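PDB 3OG9: protein yahD a copper inducible hydrolase from Lactococcus lactis subsp. lactis, which is probably a hydrolase of the alpha/beta-hydrolase fold, is induced by copper, and binds d-malate in its pocket. Local coordinates for residues P44-R49 against S91-K96; V115-F120 against G173-S178. One frame throughout, in Å; residues are numbered along the deposited sequence.

Contact 1: P44-R49 against S91-K96; sequences PILSIR and SLLAEK
Leu93, on helix 76-97, meets Leu46 and Ile48 of strand 45-48. The contact is wholly apolar and buried. Leu46 and Ile48 lie two apart on the strand, so both direct their side chains at the helix, and Leu93 points back at them.

The two pairings differ in geometry. Leu46 and Leu93 cross at about a right angle, with Leu46 CD2 3.9 Å from Leu93 CB, so one methyl bears on the base of the other side chain. With its CG trans to N (chi1 -172°), Leu46 directs its branch at the helix. Ile48 instead meets Leu93 tip to tip. Its CD1 is 3.9 Å from Leu93 CD1, and its CG1 is 4.0 Å from the same methyl.

Other side chains extend this apolar layer. Tyr7 of strand 7-10 touches all three residues, and Ile48 also packs on Trp85, Leu86 and Val90 of the same helix. This is helix-on-sheet packing of an alpha/beta-hydrolase fold, near the antiparallel edge strand 7-10. With only van der Waals contact between the two segments, helix and strand are joined here by shape and by the burial of apolar surface, without a directional bond.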
loop_
_atom_site.group_PDB
_atom_site.type_symbol
_atom_site.label_atom_id
_atom_site.label_comp_id
_atom_site.label_asym_id
_atom_site.label_seq_id
_atom_site.Cartn_x
_atom_site.Cartn_y
_atom_site.Cartn_z
ATOM N N PRO A 44 7.211 -0.759 -15.247
ATOM C CA PRO A 44 7.863 -1.907 -14.616
ATOM C C PRO A 44 7.115 -2.266 -13.320
ATOM O O PRO A 44 6.552 -1.383 -12.658
ATOM C CB PRO A 44 9.254 -1.372 -14.241
ATOM C CG PRO A 44 9.493 -0.232 -15.227
ATOM C CD PRO A 44 8.122 0.385 -15.440
ATOM N N ILE A 45 7.151 -3.534 -12.947
ATOM C CA ILE A 45 6.403 -3.976 -11.769
ATOM C C ILE A 45 7.333 -4.724 -10.846
ATOM O O ILE A 45 8.048 -5.609 -11.300
ATOM C CB ILE A 45 5.216 -4.890 -12.151
ATOM C CG1 ILE A 45 4.065 -4.045 -12.714
ATOM C CG2 ILE A 45 4.731 -5.748 -10.906
ATOM C CD1 ILE A 45 3.002 -4.871 -13.441
ATOM N N LEU A 46 7.355 -4.315 -9.572
ATOM C CA LEU A 46 8.002 -5.064 -8.521
ATOM C C LEU A 46 6.940 -5.458 -7.489
ATOM O O LEU A 46 6.261 -4.601 -6.948
ATOM C CB LEU A 46 9.068 -4.201 -7.833
ATOM C CG LEU A 46 9.934 -4.988 -6.821
ATOM C CD1 LEU A 46 10.688 -6.139 -7.495
ATOM C CD2 LEU A 46 10.899 -4.012 -6.165
ATOM N N SER A 47 6.799 -6.753 -7.226
ATOM C CA SER A 47 5.743 -7.226 -6.304
ATOM C C SER A 47 6.365 -8.157 -5.293
ATOM O O SER A 47 6.902 -9.181 -5.674
ATOM C CB SER A 47 4.660 -7.967 -7.105
ATOM O OG SER A 47 3.568 -8.334 -6.268
ATOM N N ILE A 48 6.301 -7.806 -4.004
ATOM C CA ILE A 48 7.004 -8.550 -2.956
ATOM C C ILE A 48 6.002 -9.178 -1.953
ATOM O O ILE A 48 5.137 -8.460 -1.420
ATOM C CB ILE A 48 7.988 -7.607 -2.171
ATOM C CG1 ILE A 48 9.079 -7.030 -3.094
ATOM C CG2 ILE A 48 8.631 -8.341 -0.955
ATOM C CD1 ILE A 48 9.809 -5.823 -2.482
ATOM N N ARG A 49 6.130 -10.489 -1.705
ATOM C CA ARG A 49 5.256 -11.200 -0.768
ATOM C C ARG A 49 5.604 -10.851 0.680
ATOM O O ARG A 49 6.764 -10.723 1.023
ATOM C CB ARG A 49 5.368 -12.728 -0.950
ATOM C CG ARG A 49 4.235 -13.537 -0.246
ATOM C CD ARG A 49 4.622 -14.992 -0.084
ATOM N NE ARG A 49 4.739 -15.652 -1.381
ATOM C CZ ARG A 49 4.990 -16.946 -1.559
ATOM N NH1 ARG A 49 5.150 -17.755 -0.515
ATOM N NH2 ARG A 49 5.070 -17.436 -2.789
ATOM N N SER A 91 14.879 -1.426 -1.491
ATOM C CA SER A 91 16.114 -0.778 -1.919
ATOM C C SER A 91 17.032 -1.783 -2.604
ATOM O O SER A 91 17.669 -1.467 -3.629
ATOM C CB SER A 91 16.809 -0.165 -0.726
ATOM O OG SER A 91 16.207 1.067 -0.364
ATOM N N LEU A 92 17.084 -3.002 -2.060
ATOM C CA LEU A 92 17.969 -4.050 -2.618
ATOM C C LEU A 92 17.502 -4.535 -3.990
ATOM O O LEU A 92 18.318 -4.764 -4.929
ATOM C CB LEU A 92 18.079 -5.203 -1.615
ATOM C CG LEU A 92 18.843 -6.493 -1.885
ATOM C CD1 LEU A 92 19.620 -6.926 -0.620
ATOM C CD2 LEU A 92 17.888 -7.573 -2.264
ATOM N N LEU A 93 16.192 -4.697 -4.137
ATOM C CA LEU A 93 15.661 -5.176 -5.420
ATOM C C LEU A 93 15.623 -4.075 -6.440
ATOM O O LEU A 93 15.723 -4.342 -7.651
ATOM C CB LEU A 93 14.284 -5.820 -5.240
ATOM C CG LEU A 93 14.316 -7.103 -4.394
ATOM C CD1 LEU A 93 12.899 -7.646 -4.120
ATOM C CD2 LEU A 93 15.215 -8.183 -5.013
ATOM N N ALA A 94 15.489 -2.832 -5.978
ATOM C CA ALA A 94 15.553 -1.670 -6.918
ATOM C C ALA A 94 16.966 -1.557 -7.495
ATOM O O ALA A 94 17.161 -1.293 -8.677
ATOM C CB ALA A 94 15.147 -0.390 -6.237
ATOM N N GLU A 95 17.944 -1.783 -6.625
ATOM C CA GLU A 95 19.334 -1.962 -6.997
ATOM C C GLU A 95 19.529 -3.039 -8.077
ATOM O O GLU A 95 20.048 -2.757 -9.177
ATOM C CB GLU A 95 20.096 -2.363 -5.737
ATOM C CG GLU A 95 20.954 -1.300 -5.236
ATOM C CD GLU A 95 22.116 -1.126 -6.181
ATOM O OE1 GLU A 95 22.193 -0.059 -6.855
ATOM O OE2 GLU A 95 22.921 -2.089 -6.264
ATOM N N LYS A 96 19.106 -4.256 -7.760
ATOM C CA LYS A 96 19.192 -5.408 -8.669
ATOM C C LYS A 96 18.513 -5.164 -10.015
ATOM O O LYS A 96 19.008 -5.625 -11.051
ATOM C CB LYS A 96 18.610 -6.655 -7.975
ATOM C CG LYS A 96 18.586 -7.982 -8.782
ATOM C CD LYS A 96 18.145 -9.141 -7.855
ATOM C CE LYS A 96 17.769 -10.438 -8.599
ATOM N NZ LYS A 96 17.129 -11.431 -7.644
#

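Contact 2: V115-F120 against G173-S178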
loop_
_atom_site.group_PDB
_atom_site.type_symbol
_atom_site.label_atom_id
_atom_site.label_comp_id
_atom_site.label_asym_id
_atom_site.label_seq_id
_atom_site.Cartn_x
_atom_site.Cartn_y
_atom_site.Cartn_z
ATOM N N VAL A 115 0.441 -1.221 4.968
ATOM C CA VAL A 115 1.875 -1.276 5.177
ATOM C C VAL A 115 2.581 -0.180 4.380
ATOM O O VAL A 115 3.489 0.496 4.907
ATOM C CB VAL A 115 2.371 -2.720 4.888
ATOM C CG1 VAL A 115 3.841 -2.792 4.471
ATOM C CG2 VAL A 115 2.107 -3.577 6.123
ATOM N N ALA A 116 2.145 0.007 3.132
ATOM C CA ALA A 116 2.667 1.096 2.248
ATOM C C ALA A 116 2.423 2.483 2.872
ATOM O O ALA A 116 3.317 3.363 2.917
ATOM C CB ALA A 116 2.023 1.020 0.865
ATOM N N LEU A 117 1.196 2.659 3.338
ATOM C CA LEU A 117 0.766 3.905 3.955
ATOM C C LEU A 117 1.513 4.183 5.249
ATOM O O LEU A 117 1.923 5.312 5.525
ATOM C CB LEU A 117 -0.722 3.842 4.222
ATOM C CG LEU A 117 -1.597 4.008 2.998
ATOM C CD1 LEU A 117 -3.031 3.623 3.402
ATOM C CD2 LEU A 117 -1.514 5.441 2.450
ATOM N N ASN A 118 1.731 3.132 6.027
ATOM C CA ASN A 118 2.512 3.282 7.250
ATOM C C ASN A 118 3.996 3.624 6.994
ATOM O O ASN A 118 4.536 4.526 7.636
ATOM C CB ASN A 118 2.356 2.031 8.122
ATOM C CG ASN A 118 3.009 2.193 9.492
ATOM O OD1 ASN A 118 4.167 1.835 9.677
ATOM N ND2 ASN A 118 2.260 2.741 10.448
ATOM N N MET A 119 4.637 2.922 6.053
ATOM C CA MET A 119 6.017 3.225 5.645
ATOM C C MET A 119 6.190 4.673 5.169
ATOM O O MET A 119 7.189 5.323 5.490
ATOM C CB MET A 119 6.457 2.278 4.539
ATOM C CG MET A 119 6.775 0.880 5.098
ATOM S SD MET A 119 7.389 -0.289 3.872
ATOM C CE MET A 119 6.168 -0.153 2.588
ATOM N N PHE A 120 5.206 5.147 4.419
ATOM C CA PHE A 120 5.207 6.493 3.822
ATOM C C PHE A 120 5.148 7.509 4.961
ATOM O O PHE A 120 5.967 8.461 5.027
ATOM C CB PHE A 120 3.949 6.613 2.971
ATOM C CG PHE A 120 3.946 7.768 2.007
ATOM C CD1 PHE A 120 5.050 8.022 1.198
ATOM C CD2 PHE A 120 2.814 8.554 1.870
ATOM C CE1 PHE A 120 5.041 9.076 0.256
ATOM C CE2 PHE A 120 2.784 9.601 0.933
ATOM C CZ PHE A 120 3.912 9.851 0.121
ATOM N N GLY A 173 -6.627 12.287 7.715
ATOM C CA GLY A 173 -6.102 13.383 8.552
ATOM C C GLY A 173 -4.592 13.324 8.694
ATOM O O GLY A 173 -3.916 14.343 8.556
ATOM N N ASP A 174 -4.034 12.142 8.984
ATOM C CA ASP A 174 -2.568 12.017 9.065
ATOM C C ASP A 174 -1.908 12.392 7.751
ATOM O O ASP A 174 -0.923 13.118 7.744
ATOM C CB ASP A 174 -2.125 10.602 9.474
ATOM C CG ASP A 174 -2.403 10.300 10.970
ATOM O OD1 ASP A 174 -2.234 9.134 11.378
ATOM O OD2 ASP A 174 -2.754 11.223 11.732
ATOM N N LEU A 175 -2.441 11.904 6.636
ATOM C CA LEU A 175 -1.893 12.290 5.314
ATOM C C LEU A 175 -2.024 13.793 5.002
ATOM O O LEU A 175 -1.081 14.421 4.509
ATOM C CB LEU A 175 -2.564 11.475 4.203
ATOM C CG LEU A 175 -2.187 9.976 4.241
ATOM C CD1 LEU A 175 -3.204 9.152 3.437
ATOM C CD2 LEU A 175 -0.773 9.742 3.772
ATOM N N GLU A 176 -3.191 14.360 5.278
ATOM C CA GLU A 176 -3.403 15.793 4.997
ATOM C C GLU A 176 -2.592 16.690 5.936
ATOM O O GLU A 176 -2.067 17.730 5.520
ATOM C CB GLU A 176 -4.881 16.109 5.024
ATOM C CG GLU A 176 -5.499 15.648 3.723
ATOM C CD GLU A 176 -6.994 15.794 3.659
ATOM O OE1 GLU A 176 -7.635 15.952 4.738
ATOM O OE2 GLU A 176 -7.514 15.734 2.507
ATOM N N ASP A 177 -2.483 16.280 7.195
ATOM C CA ASP A 177 -1.583 16.973 8.117
ATOM C C ASP A 177 -0.121 16.979 7.671
ATOM O O ASP A 177 0.617 17.910 8.004
ATOM C CB ASP A 177 -1.687 16.394 9.524
ATOM C CG ASP A 177 -3.043 16.684 10.181
ATOM O OD1 ASP A 177 -3.910 17.415 9.599
ATOM O OD2 ASP A 177 -3.241 16.158 11.288
ATOM N N SER A 178 0.284 15.949 6.923
ATOM C CA SER A 178 1.641 15.867 6.368
ATOM C C SER A 178 1.773 16.682 5.081
ATOM O O SER A 178 2.882 16.929 4.588
ATOM C CB SER A 178 2.036 14.406 6.109
ATOM O OG SER A 178 1.233 13.820 5.103
#
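This is a small, buried apolar contact between two helices, 111-121 and 165-177, that lie on one face of the central sheet. Leu175 carries it from helix 165-177, and Leu117 and Phe120 carry it from helix 111-121. Together the two segments bury 100 Å² of surface.

Leu117 and Leu175 cross at about a right angle. Their methyls do the touching, with Leu117 CD2 4.2 Å from Leu175 CD1. In Leu175, CG is anti to the carbonyl carbon (chi1 -68°), and this brings its branch over to the other helix although the bond to CB does not aim there. Leu117 reaches across in a similar way, with chi1 at -75°. The other methyl of Leu175 serves Phe120. Leu175 CD2 sits at the edge of the ring, near its plane, 4.2 Å from Phe120 CD2. The ring therefore offers its rim, not its face, to this methyl.

The sheet lies beneath all three side chains. Leu117 and Leu175 both pack on Leu154 of strand 151-156, and Phe120 packs on Val152 of that strand. Leu117 and Phe120 also rest on Ile130 of strand 129-133.

Helix 111-121 follows Ser110, which binds malate and sits on what is probably the nucleophile elbow of the alpha/beta-hydrolase fold. The side chain of Leu117 is about 9 Å from the bound d-malate; none of the three touching residues belongs to the malate pocket. No polar group takes part. With apolar carbons alone meeting, the helices are probably joined here by exclusion of water and by packing on the same strands.

How the contacts relate
From the N terminus, the chain lays down strands 7-10 and 19-22 and helix 33-39 before strand 45-48, where contact 1 opens. A long, mostly irregular connection leads into helix 76-97, which closes it. Strand 105-109 follows, and helix 111-121 opens contact 2. The chain passes through strands 129-133 and 151-156 before helix 165-177 closes it. The two loops are in series and neither nest nor cross. The centres of contacts 1 and 2 are 22 Å apart and their nearest atoms about 8 Å apart. Contact 1 ties a helix to a strand near one sheet edge; contact 2 joins two helices farther across. Leu86 of helix 76-97 links the two regions, touching both Ile48 and Met119 of helix 111-121.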